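Local coordinates for protein malonate decarboxylase subunit alpha (Acinetobacter baumannii ATCC 17978, PDB 6MPR) that probably transfers the acyl-carrier protein from its acetyl thioester to malonate, preparing malonate for decarboxylation by the malonate decarboxylase complex, at residues Met165-Pro176 against Val203-Ile214; Ile277-Gly285 against Arg539-Ile547. One frame throughout, in Å; residues are numbered along the deposited sequence.

Interaction 1 of 2, residues Met165-Pro176 against Val203-Ile214; sequences MADRQGNIYTGP and VDDVSELPRVDI
A classic beta bulge sets D213 and I214 opposite the single residue I172: I172 O accepts from D213 N at 2.8 Å and from I214 N at 3.2 Å, while I172 N bonds back to I214 O. At the other end of the contact, V203 N gives a nearly straight bond to A166 O.

Carboxylates organise the polar part. D213 OD2 gathers T174 N and G175 N, each at 2.9 Å and both from one face of its plane; D213 OD1 takes R211 NE in the guanidinium plane and also R347, so the group's rotation is fixed. R211 has a further salt bridge to D343. D167, its CG between backbone N and carbonyl carbon (chi1 69°), folds over its own turn: OD1 accepts Q169 N as an Asx turn, and OD2 receives N171 ND2, and the amide oxygen N171 OD1 accepts from A216 N. Near the exposed end, D204 OD1 lies at the edge of the R168 guanidinium, in its plane, 3.1 Å from NE, in a salt bridge, and a water spans R168 NH2 and D204 OD1.

Apolar contacts fill the rest. P210 CB sits over one face of Y173, 3.8 Å from the ring centroid (CH-pi), with G175 N over the opposite face. M165 CG presses L209 CD2 tightly, at 3.4 Å.

Strand 165-166 is central in a small mixed sheet, between 172-173 and 201-202; A166 and I172 pack on strands 194-199 and 221-224 of the large parallel sheet.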
loop_
_atom_site.group_PDB
_atom_site.type_symbol
_atom_site.label_atom_id
_atom_site.label_comp_id
_atom_site.label_asym_id
_atom_site.label_seq_id
_atom_site.Cartn_x
_atom_site.Cartn_y
_atom_site.Cartn_z
ATOM N N MET A 165 11.884 -18.693 -16.072
ATOM C CA MET A 165 13.199 -19.305 -16.204
ATOM C C MET A 165 13.938 -19.217 -14.877
ATOM O O MET A 165 13.772 -18.253 -14.124
ATOM C CB MET A 165 13.990 -18.614 -17.329
ATOM C CG MET A 165 15.308 -19.244 -17.668
ATOM S SD MET A 165 16.112 -18.342 -19.018
ATOM C CE MET A 165 15.480 -19.247 -20.437
ATOM N N ALA A 166 14.716 -20.250 -14.577
ATOM C CA ALA A 166 15.635 -20.220 -13.450
ATOM C C ALA A 166 16.999 -20.698 -13.913
ATOM O O ALA A 166 17.110 -21.501 -14.843
ATOM C CB ALA A 166 15.170 -21.097 -12.285
ATOM N N ASP A 167 18.038 -20.194 -13.255
ATOM C CA ASP A 167 19.352 -20.798 -13.396
ATOM C C ASP A 167 19.515 -21.829 -12.276
ATOM O O ASP A 167 18.601 -22.050 -11.481
ATOM C CB ASP A 167 20.441 -19.728 -13.391
ATOM C CG ASP A 167 20.617 -19.048 -12.038
ATOM O OD1 ASP A 167 20.053 -19.497 -11.017
ATOM O OD2 ASP A 167 21.340 -18.036 -12.002
ATOM N N ARG A 168 20.690 -22.449 -12.187
ATOM C CA ARG A 168 20.872 -23.518 -11.211
ATOM C C ARG A 168 21.199 -23.007 -9.813
ATOM O O ARG A 168 21.359 -23.816 -8.890
ATOM C CB ARG A 168 21.942 -24.496 -11.693
ATOM C CG ARG A 168 21.518 -25.225 -12.951
ATOM C CD ARG A 168 22.503 -26.314 -13.315
ATOM N NE ARG A 168 22.018 -27.107 -14.431
ATOM C CZ ARG A 168 21.290 -28.212 -14.299
ATOM N NH1 ARG A 168 20.950 -28.642 -13.087
ATOM N NH2 ARG A 168 20.890 -28.875 -15.377
ATOM N N GLN A 169 21.281 -21.697 -9.630
ATOM C CA GLN A 169 21.386 -21.123 -8.298
ATOM C C GLN A 169 20.028 -20.771 -7.704
ATOM O O GLN A 169 19.938 -20.544 -6.494
ATOM C CB GLN A 169 22.264 -19.870 -8.332
ATOM C CG GLN A 169 23.746 -20.162 -8.424
ATOM C CD GLN A 169 24.275 -20.754 -7.140
ATOM O OE1 GLN A 169 24.438 -20.048 -6.147
ATOM N NE2 GLN A 169 24.525 -22.061 -7.141
ATOM N N GLY A 170 18.981 -20.712 -8.522
ATOM C CA GLY A 170 17.674 -20.287 -8.065
ATOM C C GLY A 170 17.309 -18.848 -8.360
ATOM O O GLY A 170 16.275 -18.384 -7.875
ATOM N N ASN A 171 18.132 -18.116 -9.113
ATOM C CA ASN A 171 17.685 -16.839 -9.666
ATOM C C ASN A 171 16.504 -17.070 -10.607
ATOM O O ASN A 171 16.539 -17.979 -11.437
ATOM C CB ASN A 171 18.823 -16.162 -10.432
ATOM C CG ASN A 171 19.959 -15.716 -9.535
ATOM O OD1 ASN A 171 19.779 -14.852 -8.671
ATOM N ND2 ASN A 171 21.151 -16.271 -9.764
ATOM N N ILE A 172 15.460 -16.239 -10.497
ATOM C CA ILE A 172 14.236 -16.437 -11.261
ATOM C C ILE A 172 14.010 -15.247 -12.178
ATOM O O ILE A 172 14.110 -14.090 -11.756
ATOM C CB ILE A 172 12.992 -16.632 -10.362
ATOM C CG1 ILE A 172 13.277 -17.583 -9.194
ATOM C CG2 ILE A 172 11.843 -17.176 -11.205
ATOM C CD1 ILE A 172 13.509 -19.030 -9.614
ATOM N N TYR A 173 13.655 -15.537 -13.420
ATOM C CA TYR A 173 13.091 -14.549 -14.332
ATOM C C TYR A 173 11.579 -14.744 -14.367
ATOM O O TYR A 173 11.104 -15.822 -14.745
ATOM C CB TYR A 173 13.696 -14.695 -15.726
ATOM C CG TYR A 173 13.027 -13.834 -16.774
ATOM C CD1 TYR A 173 13.014 -12.456 -16.649
ATOM C CD2 TYR A 173 12.386 -14.405 -17.872
ATOM C CE1 TYR A 173 12.386 -11.660 -17.597
ATOM C CE2 TYR A 173 11.757 -13.626 -18.827
ATOM C CZ TYR A 173 11.765 -12.249 -18.683
ATOM O OH TYR A 173 11.138 -11.457 -19.618
ATOM N N THR A 174 10.824 -13.725 -13.926
ATOM C CA THR A 174 9.364 -13.757 -13.986
ATOM C C THR A 174 8.770 -12.835 -15.054
ATOM O O THR A 174 7.619 -13.044 -15.462
ATOM C CB THR A 174 8.762 -13.393 -12.615
ATOM O OG1 THR A 174 9.306 -12.150 -12.146
ATOM C CG2 THR A 174 9.081 -14.457 -11.587
ATOM N N GLY A 175 9.507 -11.810 -15.490
ATOM C CA GLY A 175 9.180 -11.066 -16.692
ATOM C C GLY A 175 7.844 -10.345 -16.653
ATOM O O GLY A 175 7.440 -9.779 -15.625
ATOM N N PRO A 176 7.130 -10.350 -17.783
ATOM C CA PRO A 176 5.813 -9.686 -17.820
ATOM C C PRO A 176 4.841 -10.221 -16.787
ATOM O O PRO A 176 3.941 -9.490 -16.366
ATOM C CB PRO A 176 5.310 -9.960 -19.245
ATOM C CG PRO A 176 6.578 -10.191 -20.046
ATOM C CD PRO A 176 7.543 -10.868 -19.101
ATOM N N VAL A 203 18.110 -22.934 -17.091
ATOM C CA VAL A 203 19.404 -22.653 -17.703
ATOM C C VAL A 203 20.503 -22.872 -16.662
ATOM O O VAL A 203 20.239 -23.052 -15.474
ATOM C CB VAL A 203 19.485 -21.229 -18.294
ATOM C CG1 VAL A 203 18.430 -21.036 -19.353
ATOM C CG2 VAL A 203 19.345 -20.202 -17.207
ATOM N N ASP A 204 21.757 -22.883 -17.132
ATOM C CA ASP A 204 22.868 -23.147 -16.219
ATOM C C ASP A 204 23.304 -21.898 -15.463
ATOM O O ASP A 204 23.551 -21.964 -14.253
ATOM C CB ASP A 204 24.060 -23.735 -16.978
ATOM C CG ASP A 204 23.733 -25.046 -17.649
ATOM O OD1 ASP A 204 22.910 -25.798 -17.099
ATOM O OD2 ASP A 204 24.302 -25.328 -18.727
ATOM N N ASP A 205 23.409 -20.754 -16.140
ATOM C CA ASP A 205 24.085 -19.606 -15.560
ATOM C C ASP A 205 23.176 -18.394 -15.574
ATOM O O ASP A 205 22.320 -18.257 -16.448
ATOM C CB ASP A 205 25.382 -19.274 -16.303
ATOM C CG ASP A 205 26.179 -18.189 -15.603
ATOM O OD1 ASP A 205 26.740 -18.463 -14.520
ATOM O OD2 ASP A 205 26.226 -17.057 -16.126
ATOM N N VAL A 206 23.395 -17.506 -14.599
ATOM C CA VAL A 206 22.548 -16.329 -14.427
ATOM C C VAL A 206 22.596 -15.430 -15.658
ATOM O O VAL A 206 21.616 -14.739 -15.973
ATOM C CB VAL A 206 22.961 -15.574 -13.142
ATOM C CG1 VAL A 206 24.382 -15.054 -13.243
ATOM C CG2 VAL A 206 21.984 -14.446 -12.856
ATOM N N SER A 207 23.715 -15.448 -16.386
ATOM C CA SER A 207 23.887 -14.630 -17.578
ATOM C C SER A 207 22.947 -15.022 -18.714
ATOM O O SER A 207 22.786 -14.230 -19.649
ATOM C CB SER A 207 25.349 -14.697 -18.031
ATOM O OG SER A 207 25.716 -16.016 -18.413
ATOM N N GLU A 208 22.297 -16.194 -18.664
ATOM C CA GLU A 208 21.321 -16.481 -19.714
ATOM C C GLU A 208 19.936 -15.923 -19.406
ATOM O O GLU A 208 19.107 -15.830 -20.315
ATOM C CB GLU A 208 21.197 -17.986 -19.984
ATOM C CG GLU A 208 20.487 -18.273 -21.326
ATOM C CD GLU A 208 20.519 -19.725 -21.780
ATOM O OE1 GLU A 208 21.241 -20.544 -21.169
ATOM O OE2 GLU A 208 19.820 -20.036 -22.773
ATOM N N LEU A 209 19.653 -15.572 -18.150
ATOM C CA LEU A 209 18.340 -15.037 -17.833
ATOM C C LEU A 209 18.188 -13.655 -18.455
ATOM O O LEU A 209 19.137 -12.868 -18.457
ATOM C CB LEU A 209 18.124 -14.925 -16.326
ATOM C CG LEU A 209 18.306 -16.141 -15.425
ATOM C CD1 LEU A 209 17.990 -15.741 -13.983
ATOM C CD2 LEU A 209 17.402 -17.245 -15.840
ATOM N N PRO A 210 17.016 -13.331 -18.985
ATOM C CA PRO A 210 16.791 -11.957 -19.462
ATOM C C PRO A 210 17.070 -10.922 -18.381
ATOM O O PRO A 210 17.743 -9.913 -18.635
ATOM C CB PRO A 210 15.323 -11.996 -19.896
ATOM C CG PRO A 210 15.141 -13.455 -20.354
ATOM C CD PRO A 210 15.900 -14.233 -19.311
ATOM N N ARG A 211 16.607 -11.190 -17.164
ATOM C CA ARG A 211 16.995 -10.439 -15.978
ATOM C C ARG A 211 16.680 -11.308 -14.771
ATOM O O ARG A 211 15.979 -12.320 -14.878
ATOM C CB ARG A 211 16.256 -9.104 -15.899
ATOM C CG ARG A 211 14.741 -9.272 -15.791
ATOM C CD ARG A 211 14.022 -7.919 -15.715
ATOM N NE ARG A 211 12.602 -8.088 -15.444
ATOM C CZ ARG A 211 11.629 -7.819 -16.302
ATOM N NH1 ARG A 211 11.920 -7.340 -17.517
ATOM N NH2 ARG A 211 10.364 -8.018 -15.938
ATOM N N VAL A 212 17.163 -10.877 -13.607
ATOM C CA VAL A 212 16.830 -11.512 -12.339
ATOM C C VAL A 212 15.709 -10.707 -11.699
ATOM O O VAL A 212 15.900 -9.539 -11.343
ATOM C CB VAL A 212 18.047 -11.601 -11.397
ATOM C CG1 VAL A 212 17.630 -12.245 -10.083
ATOM C CG2 VAL A 212 19.187 -12.407 -12.044
ATOM N N ASP A 213 14.542 -11.329 -11.552
ATOM C CA ASP A 213 13.420 -10.720 -10.847
ATOM C C ASP A 213 13.331 -11.159 -9.397
ATOM O O ASP A 213 12.877 -10.379 -8.549
ATOM C CB ASP A 213 12.112 -11.073 -11.553
ATOM C CG ASP A 213 11.959 -10.365 -12.879
ATOM O OD1 ASP A 213 11.931 -9.125 -12.869
ATOM O OD2 ASP A 213 11.857 -11.032 -13.926
ATOM N N ILE A 214 13.734 -12.395 -9.102
ATOM C CA ILE A 214 13.779 -12.916 -7.743
ATOM C C ILE A 214 15.196 -13.427 -7.543
ATOM O O ILE A 214 15.613 -14.366 -8.228
ATOM C CB ILE A 214 12.779 -14.064 -7.512
ATOM C CG1 ILE A 214 11.342 -13.655 -7.877
ATOM C CG2 ILE A 214 12.873 -14.566 -6.069
ATOM C CD1 ILE A 214 10.757 -12.598 -6.974
HETATM O O HOH W 1 24.124 -18.602 -11.857
HETATM O O HOH W 2 21.276 -27.671 -18.088
#

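Interaction 2 of 2, residues Ile277-Gly285 against Arg539-Ile547; sequences IELILPTYG and RELLAAKNI
L279 O and L541 O are the two carbonyls that tie the helix to the chain beside it. A543 N reaches L279 O at 2.9 Å, tilted 30° from the carbonyl plane. The helix is kinked at P282, which has no N-H, and T283 N bonds to I280 O rather than L279 O, consistent with L279 O being left for A543; I280 O also takes G285 N in a wider pi-type turn. The second bond runs the other way, T283 OG1 donating to L541 O at 2.6 Å in the carbonyl plane; with chi1 at 53° the hydroxyl lies between its own backbone N and carbonyl carbon, facing the loop.

Apolar branches fill in around these bonds. L542 CD2 meets both L279 CB (3.7 Å) and I280 CG2 (4.1 Å), while L541 CB approaches the same I280 CG2 at 4.0 Å. L279 CD2 lies against A544 CB, and L279 CD1 covers the buried A544 O, which has no polar partner.

Within 539-547 the loop braces itself: K545 NZ bonds L542 O at 2.7 Å, and R539 NH2 meets K545 O in its guanidinium plane.

The segment 277-285 is the later part of helix 272-287. I277 and I280 pack on helix 244-261, P308 of helix 307-311 touches L279, P282 and A543, and A544 leans on helix 547-553, whose W553 NE1 bonds A543 O.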
loop_
_atom_site.group_PDB
_atom_site.type_symbol
_atom_site.label_atom_id
_atom_site.label_comp_id
_atom_site.label_asym_id
_atom_site.label_seq_id
_atom_site.Cartn_x
_atom_site.Cartn_y
_atom_site.Cartn_z
ATOM N N ILE A 277 -15.116 3.061 -23.010
ATOM C CA ILE A 277 -14.443 4.323 -22.682
ATOM C C ILE A 277 -13.092 4.398 -23.382
ATOM O O ILE A 277 -12.779 5.377 -24.079
ATOM C CB ILE A 277 -14.272 4.467 -21.154
ATOM C CG1 ILE A 277 -15.612 4.736 -20.471
ATOM C CG2 ILE A 277 -13.287 5.583 -20.827
ATOM C CD1 ILE A 277 -15.503 4.763 -18.957
ATOM N N GLU A 278 -12.268 3.360 -23.191
ATOM C CA GLU A 278 -10.944 3.313 -23.803
ATOM C C GLU A 278 -11.025 3.480 -25.315
ATOM O O GLU A 278 -10.209 4.196 -25.912
ATOM C CB GLU A 278 -10.257 1.995 -23.433
ATOM C CG GLU A 278 -10.093 1.799 -21.910
ATOM C CD GLU A 278 -9.755 0.380 -21.486
ATOM O OE1 GLU A 278 -9.298 -0.422 -22.323
ATOM O OE2 GLU A 278 -9.964 0.072 -20.288
ATOM N N LEU A 279 -12.020 2.855 -25.950
ATOM C CA LEU A 279 -12.129 2.861 -27.407
ATOM C C LEU A 279 -12.794 4.109 -27.981
ATOM O O LEU A 279 -12.696 4.330 -29.195
ATOM C CB LEU A 279 -12.880 1.617 -27.889
ATOM C CG LEU A 279 -12.040 0.341 -27.772
ATOM C CD1 LEU A 279 -12.879 -0.903 -28.061
ATOM C CD2 LEU A 279 -10.839 0.419 -28.708
ATOM N N ILE A 280 -13.449 4.942 -27.173
ATOM C CA ILE A 280 -14.003 6.178 -27.707
ATOM C C ILE A 280 -13.236 7.408 -27.251
ATOM O O ILE A 280 -13.564 8.512 -27.690
ATOM C CB ILE A 280 -15.512 6.346 -27.408
ATOM C CG1 ILE A 280 -15.777 6.634 -25.932
ATOM C CG2 ILE A 280 -16.326 5.165 -27.922
ATOM C CD1 ILE A 280 -17.204 7.043 -25.652
ATOM N N LEU A 281 -12.216 7.265 -26.410
ATOM C CA LEU A 281 -11.324 8.402 -26.195
ATOM C C LEU A 281 -10.798 8.979 -27.502
ATOM O O LEU A 281 -10.899 10.201 -27.688
ATOM C CB LEU A 281 -10.172 8.013 -25.259
ATOM C CG LEU A 281 -10.526 7.944 -23.781
ATOM C CD1 LEU A 281 -9.334 7.375 -23.040
ATOM C CD2 LEU A 281 -10.885 9.341 -23.267
ATOM N N PRO A 282 -10.278 8.191 -28.454
ATOM C CA PRO A 282 -9.702 8.803 -29.660
ATOM C C PRO A 282 -10.731 9.307 -30.657
ATOM O O PRO A 282 -10.343 9.907 -31.669
ATOM C CB PRO A 282 -8.871 7.657 -30.275
ATOM C CG PRO A 282 -8.725 6.635 -29.173
ATOM C CD PRO A 282 -9.990 6.746 -28.401
ATOM N N THR A 283 -12.020 9.072 -30.424
ATOM C CA THR A 283 -13.075 9.549 -31.315
ATOM C C THR A 283 -13.937 10.577 -30.592
ATOM O O THR A 283 -13.833 11.773 -30.866
ATOM C CB THR A 283 -13.929 8.384 -31.819
ATOM O OG1 THR A 283 -14.407 7.632 -30.698
ATOM C CG2 THR A 283 -13.119 7.470 -32.727
ATOM N N TYR A 284 -14.773 10.143 -29.652
ATOM C CA TYR A 284 -15.585 11.088 -28.894
ATOM C C TYR A 284 -14.716 12.016 -28.052
ATOM O O TYR A 284 -14.951 13.230 -28.004
ATOM C CB TYR A 284 -16.572 10.320 -28.021
ATOM C CG TYR A 284 -17.472 11.192 -27.187
ATOM C CD1 TYR A 284 -18.398 12.034 -27.787
ATOM C CD2 TYR A 284 -17.423 11.143 -25.795
ATOM C CE1 TYR A 284 -19.245 12.825 -27.015
ATOM C CE2 TYR A 284 -18.263 11.928 -25.016
ATOM C CZ TYR A 284 -19.166 12.768 -25.632
ATOM O OH TYR A 284 -20.000 13.546 -24.858
ATOM N N GLY A 285 -13.692 11.470 -27.395
ATOM C CA GLY A 285 -12.804 12.317 -26.622
ATOM C C GLY A 285 -12.097 13.342 -27.485
ATOM O O GLY A 285 -11.956 14.502 -27.094
ATOM N N ARG A 539 -21.969 1.983 -32.100
ATOM C CA ARG A 539 -20.687 1.317 -32.313
ATOM C C ARG A 539 -19.806 2.040 -33.328
ATOM O O ARG A 539 -18.595 1.803 -33.352
ATOM C CB ARG A 539 -20.910 -0.131 -32.756
ATOM C CG ARG A 539 -21.510 -1.039 -31.683
ATOM C CD ARG A 539 -21.752 -2.442 -32.232
ATOM N NE ARG A 539 -20.630 -2.881 -33.061
ATOM C CZ ARG A 539 -19.503 -3.409 -32.588
ATOM N NH1 ARG A 539 -19.343 -3.582 -31.283
ATOM N NH2 ARG A 539 -18.535 -3.767 -33.423
ATOM N N GLU A 540 -20.372 2.912 -34.169
ATOM C CA GLU A 540 -19.522 3.667 -35.087
ATOM C C GLU A 540 -18.551 4.584 -34.349
ATOM O O GLU A 540 -17.539 4.996 -34.931
ATOM C CB GLU A 540 -20.379 4.471 -36.065
ATOM C CG GLU A 540 -20.943 3.632 -37.199
ATOM C CD GLU A 540 -19.851 2.914 -37.985
ATOM O OE1 GLU A 540 -19.014 3.598 -38.619
ATOM O OE2 GLU A 540 -19.823 1.665 -37.955
ATOM N N LEU A 541 -18.827 4.902 -33.080
ATOM C CA LEU A 541 -17.908 5.713 -32.290
ATOM C C LEU A 541 -16.665 4.941 -31.855
ATOM O O LEU A 541 -15.647 5.562 -31.528
ATOM C CB LEU A 541 -18.609 6.258 -31.049
ATOM C CG LEU A 541 -19.212 7.651 -31.160
ATOM C CD1 LEU A 541 -19.742 8.081 -29.809
ATOM C CD2 LEU A 541 -18.164 8.640 -31.678
ATOM N N LEU A 542 -16.728 3.612 -31.819
ATOM C CA LEU A 542 -15.584 2.823 -31.371
ATOM C C LEU A 542 -14.409 2.961 -32.338
ATOM O O LEU A 542 -14.570 2.795 -33.548
ATOM C CB LEU A 542 -15.992 1.357 -31.238
ATOM C CG LEU A 542 -17.038 1.048 -30.168
ATOM C CD1 LEU A 542 -17.603 -0.344 -30.383
ATOM C CD2 LEU A 542 -16.446 1.174 -28.756
ATOM N N ALA A 543 -13.217 3.250 -31.798
ATOM C CA ALA A 543 -12.024 3.314 -32.639
ATOM C C ALA A 543 -11.701 1.961 -33.255
ATOM O O ALA A 543 -11.086 1.895 -34.324
ATOM C CB ALA A 543 -10.823 3.818 -31.832
ATOM N N ALA A 544 -12.082 0.877 -32.585
ATOM C CA ALA A 544 -11.943 -0.469 -33.123
ATOM C C ALA A 544 -13.243 -1.216 -32.877
ATOM O O ALA A 544 -13.768 -1.197 -31.759
ATOM C CB ALA A 544 -10.759 -1.208 -32.478
ATOM N N LYS A 545 -13.757 -1.872 -33.916
ATOM C CA LYS A 545 -15.017 -2.607 -33.856
ATOM C C LYS A 545 -14.844 -4.083 -33.522
ATOM O O LYS A 545 -15.836 -4.755 -33.209
ATOM C CB LYS A 545 -15.754 -2.490 -35.198
ATOM C CG LYS A 545 -16.625 -1.253 -35.354
ATOM C CD LYS A 545 -15.797 0.011 -35.382
ATOM C CE LYS A 545 -16.620 1.200 -35.854
ATOM N NZ LYS A 545 -15.763 2.407 -35.988
ATOM N N ASN A 546 -13.630 -4.610 -33.597
ATOM C CA ASN A 546 -13.407 -6.037 -33.408
ATOM C C ASN A 546 -11.928 -6.245 -33.119
ATOM O O ASN A 546 -11.135 -5.296 -33.130
ATOM C CB ASN A 546 -13.872 -6.839 -34.632
ATOM C CG ASN A 546 -13.278 -6.321 -35.937
ATOM O OD1 ASN A 546 -12.096 -5.967 -36.008
ATOM N ND2 ASN A 546 -14.099 -6.270 -36.979
ATOM N N ILE A 547 -11.561 -7.505 -32.879
ATOM C CA ILE A 547 -10.176 -7.847 -32.560
ATOM C C ILE A 547 -9.256 -7.548 -33.743
ATOM O O ILE A 547 -8.160 -7.002 -33.569
ATOM C CB ILE A 547 -10.087 -9.327 -32.132
ATOM C CG1 ILE A 547 -10.714 -9.550 -30.746
ATOM C CG2 ILE A 547 -8.659 -9.834 -32.204
ATOM C CD1 ILE A 547 -9.861 -9.090 -29.583
#

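How the interactions relate
Both segments of interaction 1 precede those of interaction 2, so the two follow in series along the chain. Their centres lie about 40 Å apart, their nearest atoms about 17 Å, and they do not touch. Each belongs to a different sheet system: 165-176 and 203-214 lie beside the parallel sheet that includes strands 158-163 and 221-224, whereas helix 272-287 follows strand 265-268 of the mixed sheet, and 539-547 comes after that sheet's edge strand 524-525. Interaction 1 ties a loop to short strands beside the parallel sheet; interaction 2 brings late chain back across 253 residues to a helix of the mixed-sheet region, so each is embedded separately.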